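Local coordinates for protein SsfS6 (Streptomyces sp. SF2575, PDB 4FZR) that belongs to the GT-B clan, with two Rossmann-like domains each built round a parallel beta sheet, and resembles erythromycin biosynthesis protein CIII, at residues Ile18-Gly23 against Val46-Ser51; Pro124-Thr129 against Pro146-Ser151. One frame throughout, in Å; residues are numbered along the deposited sequence.

Contact 1: residues Ile18-Gly23 against Val46-Ser51; sequences ILVIAG and VLVAAS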
loop_
_atom_site.group_PDB
_atom_site.type_symbol
_atom_site.label_atom_id
_atom_site.label_comp_id
_atom_site.label_asym_id
_atom_site.label_seq_id
_atom_site.Cartn_x
_atom_site.Cartn_y
_atom_site.Cartn_z
ATOM N N ILE A 18 -15.857 -0.767 -1.258
ATOM C CA ILE A 18 -15.667 0.581 -1.795
ATOM C C ILE A 18 -14.951 0.561 -3.138
ATOM O O ILE A 18 -13.824 0.077 -3.255
ATOM C CB ILE A 18 -14.883 1.504 -0.822
ATOM C CG1 ILE A 18 -15.503 1.462 0.575
ATOM C CG2 ILE A 18 -14.850 2.942 -1.347
ATOM C CD1 ILE A 18 -14.876 0.429 1.481
ATOM N N LEU A 19 -15.632 1.079 -4.154
ATOM C CA LEU A 19 -15.031 1.283 -5.460
ATOM C C LEU A 19 -14.390 2.675 -5.520
ATOM O O LEU A 19 -15.081 3.692 -5.439
ATOM C CB LEU A 19 -16.090 1.128 -6.555
ATOM C CG LEU A 19 -15.616 1.316 -8.000
ATOM C CD1 LEU A 19 -14.457 0.389 -8.334
ATOM C CD2 LEU A 19 -16.763 1.102 -8.975
ATOM N N VAL A 20 -13.067 2.714 -5.640
ATOM C CA VAL A 20 -12.345 3.974 -5.782
ATOM C C VAL A 20 -12.204 4.308 -7.261
ATOM O O VAL A 20 -11.521 3.601 -8.001
ATOM C CB VAL A 20 -10.943 3.904 -5.143
ATOM C CG1 VAL A 20 -10.304 5.292 -5.105
ATOM C CG2 VAL A 20 -11.034 3.313 -3.743
ATOM N N ILE A 21 -12.862 5.378 -7.695
ATOM C CA ILE A 21 -12.845 5.760 -9.102
ATOM C C ILE A 21 -11.880 6.920 -9.326
ATOM O O ILE A 21 -12.131 8.042 -8.889
ATOM C CB ILE A 21 -14.266 6.097 -9.603
ATOM C CG1 ILE A 21 -15.114 4.818 -9.615
ATOM C CG2 ILE A 21 -14.214 6.729 -10.991
ATOM C CD1 ILE A 21 -16.540 5.005 -10.064
ATOM N N ALA A 22 -10.771 6.625 -10.001
ATOM C CA ALA A 22 -9.664 7.571 -10.136
ATOM C C ALA A 22 -9.477 8.059 -11.574
ATOM O O ALA A 22 -10.232 7.683 -12.473
ATOM C CB ALA A 22 -8.375 6.943 -9.617
ATOM N N GLY A 23 -8.460 8.893 -11.779
ATOM C CA GLY A 23 -8.251 9.568 -13.050
ATOM C C GLY A 23 -7.375 8.835 -14.049
ATOM O O GLY A 23 -7.337 7.604 -14.083
ATOM N N VAL A 46 -11.589 -3.043 -1.182
ATOM C CA VAL A 46 -11.320 -1.904 -2.055
ATOM C C VAL A 46 -10.918 -2.333 -3.463
ATOM O O VAL A 46 -10.157 -3.282 -3.647
ATOM C CB VAL A 46 -10.212 -0.996 -1.465
ATOM C CG1 VAL A 46 -9.718 0.008 -2.503
ATOM C CG2 VAL A 46 -10.719 -0.280 -0.222
ATOM N N LEU A 47 -11.445 -1.625 -4.455
ATOM C CA LEU A 47 -11.042 -1.821 -5.838
ATOM C C LEU A 47 -10.866 -0.454 -6.495
ATOM O O LEU A 47 -11.805 0.341 -6.558
ATOM C CB LEU A 47 -12.087 -2.648 -6.592
ATOM C CG LEU A 47 -11.783 -2.968 -8.060
ATOM C CD1 LEU A 47 -10.472 -3.719 -8.203
ATOM C CD2 LEU A 47 -12.915 -3.771 -8.672
ATOM N N VAL A 48 -9.655 -0.173 -6.964
ATOM C CA VAL A 48 -9.378 1.104 -7.614
ATOM C C VAL A 48 -9.579 0.977 -9.118
ATOM O O VAL A 48 -8.918 0.172 -9.778
ATOM C CB VAL A 48 -7.950 1.595 -7.326
ATOM C CG1 VAL A 48 -7.700 2.934 -8.014
ATOM C CG2 VAL A 48 -7.730 1.706 -5.826
ATOM N N ALA A 49 -10.504 1.768 -9.651
ATOM C CA ALA A 49 -10.822 1.726 -11.071
ATOM C C ALA A 49 -10.318 2.992 -11.763
ATOM O O ALA A 49 -10.612 4.106 -11.328
ATOM C CB ALA A 49 -12.323 1.563 -11.269
ATOM N N ALA A 50 -9.549 2.813 -12.834
ATOM C CA ALA A 50 -8.963 3.940 -13.554
ATOM C C ALA A 50 -8.572 3.525 -14.971
ATOM O O ALA A 50 -8.778 2.378 -15.365
ATOM C CB ALA A 50 -7.751 4.477 -12.800
ATOM N N SER A 51 -8.012 4.460 -15.734
ATOM C CA SER A 51 -7.584 4.173 -17.100
ATOM C C SER A 51 -6.484 3.108 -17.112
ATOM O O SER A 51 -5.704 2.996 -16.166
ATOM C CB SER A 51 -7.098 5.448 -17.791
ATOM O OG SER A 51 -5.927 5.954 -17.174
#
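L19 reaches over to strand 46-51 with one methyl: CD1 sits 3.2 Å from L47 O and 3.8 Å from A49 CB. CG stands anti to the backbone N (chi1 180°), and chi2 of 55° then puts CD1 there. On the other face of the sheet V20 and V46 cross obliquely, V20 CG2 lying 3.8 Å from V46 CG1, and V20 CB meets V48 CG2 at 4.0 Å. Between the two faces the backbones run parallel, zipped by four hydrogen bonds: L47 N to I18 O, V20 N to L47 O, A49 N to V20 O (2.7 Å, 169° at the hydrogen) and A22 N to A49 O. L47 and A49 thus both bond through N and O to segment 18-23. Past the last bond, G23 O comes 3.4 Å from A50 CB. Farther out, helix 93-122 covers the face of L19, L47 and A49 with L118, A119 and W122, while S36 and L39 of helix 33-41 pack on the face of V20 and V46. L47 also touches F222 of the second subunit. Strand, helix and parallel neighbouring strand of this kind open a Rossmann-like sheet, here that of the N-terminal domain of a GT-B fold.

Contact 2: residues Pro124-Thr129 against Pro146-Ser151; sequences PDLVLT and PWIEQS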
loop_
_atom_site.group_PDB
_atom_site.type_symbol
_atom_site.label_atom_id
_atom_site.label_comp_id
_atom_site.label_asym_id
_atom_site.label_seq_id
_atom_site.Cartn_x
_atom_site.Cartn_y
_atom_site.Cartn_z
ATOM N N PRO A 124 -20.556 -2.318 -5.300
ATOM C CA PRO A 124 -20.034 -1.532 -4.179
ATOM C C PRO A 124 -21.131 -0.927 -3.317
ATOM O O PRO A 124 -22.226 -0.646 -3.798
ATOM C CB PRO A 124 -19.239 -0.421 -4.869
ATOM C CG PRO A 124 -19.847 -0.296 -6.209
ATOM C CD PRO A 124 -20.298 -1.670 -6.594
ATOM N N ASP A 125 -20.822 -0.741 -2.040
ATOM C CA ASP A 125 -21.697 -0.013 -1.138
ATOM C C ASP A 125 -21.384 1.471 -1.238
ATOM O O ASP A 125 -22.205 2.315 -0.892
ATOM C CB ASP A 125 -21.477 -0.459 0.311
ATOM C CG ASP A 125 -21.353 -1.961 0.458
ATOM O OD1 ASP A 125 -22.189 -2.691 -0.108
ATOM O OD2 ASP A 125 -20.417 -2.404 1.152
ATOM N N LEU A 126 -20.184 1.783 -1.719
ATOM C CA LEU A 126 -19.655 3.131 -1.615
ATOM C C LEU A 126 -18.721 3.442 -2.774
ATOM O O LEU A 126 -17.998 2.568 -3.251
ATOM C CB LEU A 126 -18.893 3.263 -0.296
ATOM C CG LEU A 126 -18.790 4.623 0.391
ATOM C CD1 LEU A 126 -20.087 5.392 0.298
ATOM C CD2 LEU A 126 -18.426 4.389 1.844
ATOM N N VAL A 127 -18.750 4.690 -3.229
ATOM C CA VAL A 127 -17.795 5.170 -4.218
ATOM C C VAL A 127 -16.920 6.238 -3.582
ATOM O O VAL A 127 -17.425 7.213 -3.030
ATOM C CB VAL A 127 -18.493 5.762 -5.471
ATOM C CG1 VAL A 127 -17.464 6.355 -6.425
ATOM C CG2 VAL A 127 -19.312 4.699 -6.185
ATOM N N LEU A 128 -15.608 6.028 -3.631
ATOM C CA LEU A 128 -14.644 7.044 -3.221
ATOM C C LEU A 128 -13.978 7.625 -4.463
ATOM O O LEU A 128 -13.566 6.886 -5.361
ATOM C CB LEU A 128 -13.594 6.444 -2.285
ATOM C CG LEU A 128 -12.290 7.231 -2.097
ATOM C CD1 LEU A 128 -12.547 8.592 -1.468
ATOM C CD2 LEU A 128 -11.305 6.429 -1.258
ATOM N N THR A 129 -13.872 8.947 -4.520
ATOM C CA THR A 129 -13.376 9.595 -5.722
ATOM C C THR A 129 -12.730 10.950 -5.438
ATOM O O THR A 129 -12.809 11.482 -4.332
ATOM C CB THR A 129 -14.520 9.789 -6.732
ATOM O OG1 THR A 129 -13.985 10.147 -8.011
ATOM C CG2 THR A 129 -15.477 10.868 -6.254
ATOM N N PRO A 146 -24.279 5.878 -1.920
ATOM C CA PRO A 146 -23.555 7.073 -1.466
ATOM C C PRO A 146 -22.151 7.165 -2.061
ATOM O O PRO A 146 -21.601 6.150 -2.476
ATOM C CB PRO A 146 -23.479 6.882 0.056
ATOM C CG PRO A 146 -23.678 5.421 0.277
ATOM C CD PRO A 146 -24.571 4.949 -0.816
ATOM N N TRP A 147 -21.581 8.365 -2.109
ATOM C CA TRP A 147 -20.209 8.520 -2.577
ATOM C C TRP A 147 -19.450 9.523 -1.718
ATOM O O TRP A 147 -20.048 10.375 -1.065
ATOM C CB TRP A 147 -20.167 8.924 -4.058
ATOM C CG TRP A 147 -20.736 10.273 -4.349
ATOM C CD1 TRP A 147 -22.055 10.618 -4.385
ATOM C CD2 TRP A 147 -20.001 11.462 -4.666
ATOM N NE1 TRP A 147 -22.188 11.948 -4.697
ATOM C CE2 TRP A 147 -20.942 12.490 -4.875
ATOM C CE3 TRP A 147 -18.639 11.757 -4.790
ATOM C CZ2 TRP A 147 -20.565 13.792 -5.200
ATOM C CZ3 TRP A 147 -18.266 13.050 -5.111
ATOM C CH2 TRP A 147 -19.225 14.052 -5.314
ATOM N N ILE A 148 -18.129 9.404 -1.716
ATOM C CA ILE A 148 -17.280 10.274 -0.919
ATOM C C ILE A 148 -16.360 11.067 -1.833
ATOM O O ILE A 148 -15.825 10.539 -2.808
ATOM C CB ILE A 148 -16.456 9.466 0.094
ATOM C CG1 ILE A 148 -17.378 8.901 1.173
ATOM C CG2 ILE A 148 -15.383 10.334 0.731
ATOM C CD1 ILE A 148 -17.032 7.503 1.584
ATOM N N GLU A 149 -16.190 12.342 -1.504
ATOM C CA GLU A 149 -15.412 13.258 -2.320
ATOM C C GLU A 149 -14.160 13.671 -1.562
ATOM O O GLU A 149 -14.248 14.224 -0.469
ATOM C CB GLU A 149 -16.260 14.492 -2.641
ATOM C CG GLU A 149 -15.566 15.551 -3.486
ATOM C CD GLU A 149 -16.402 16.815 -3.633
ATOM O OE1 GLU A 149 -16.739 17.432 -2.601
ATOM O OE2 GLU A 149 -16.727 17.191 -4.780
ATOM N N GLN A 150 -12.991 13.390 -2.133
ATOM C CA GLN A 150 -11.743 13.873 -1.555
ATOM C C GLN A 150 -11.091 14.923 -2.448
ATOM O O GLN A 150 -10.924 14.719 -3.650
ATOM C CB GLN A 150 -10.750 12.734 -1.306
ATOM C CG GLN A 150 -9.510 13.200 -0.546
ATOM C CD GLN A 150 -8.390 12.175 -0.508
ATOM O OE1 GLN A 150 -8.616 10.993 -0.246
ATOM N NE2 GLN A 150 -7.168 12.632 -0.764
ATOM N N SER A 151 -10.729 16.051 -1.846
ATOM C CA SER A 151 -9.924 17.058 -2.519
ATOM C C SER A 151 -8.458 16.647 -2.469
ATOM O O SER A 151 -7.958 16.233 -1.425
ATOM C CB SER A 151 -10.096 18.423 -1.853
ATOM O OG SER A 151 -9.061 19.306 -2.245
#
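V127 and W147 stand side by side on neighbouring parallel strands of a beta-alpha-beta unit whose helix, 135-143, packs on their side of the sheet. The backbone polar atoms pair in a ladder: V127 N donates to P146 O at 3.3 Å, I148 N to V127 O at 2.7 Å, T129 N to I148 O, and Q150 N to T129 O. L126 and L128 turn their backbone bonds to strand 17-21 instead. The polar ends of the side chains find partners beyond the two segments. T129 OG1 lies in hydrogen-bonding range of two acceptors, I21 O and S133 O, which compete for its one proton; E149 is held by S186 OG on OE1 and by a salt bridge from K161 NZ on OE2. W147 NE1 is satisfied by P181 O, and D125 OD2 by R17 N. Q150 NE2 makes a weak hydrogen bond to P31 O. Apolar branches do the rest. L126 splits its methyls, CD1 against P146 CG at 3.6 Å, with the two side chains crossing at about a right angle, and CD2 against I148 CD1 at 3.4 Å. L128 CD1 meets I148 CG2 at 4.0 Å on that same face, where helix 33-41 lies over L128. With chi1 of T129 at -167°, OG1 stands anti to the backbone N, which leaves CG2 between the backbone N and the carbonyl carbon: it approaches the W147 ring obliquely, 3.6 Å from CE3.

How the contacts relate
From the N terminus the chain lays down strand 17-21, passes through helices 26-29 and 33-41, and returns as strand 45-51, where contact 1 closes a loop of 22 residues. It then adds strand 65-67, runs along helix 93-122 and comes back on the opposite flank of strand 17-21 as strand 126-130. After helix 135-143, contact 2 closes a shorter loop of 16 residues, so the two are in series and neither crosses the other. Their centres lie about 10 Å apart. Strands 17-21 and 126-130 join them, with I21 N 2.9 Å from L128 O, a probable hydrogen bond. Four adjacent strands of the N-terminal sheet, 45-51, 17-21, 126-130 and 147-150, are thereby tied together.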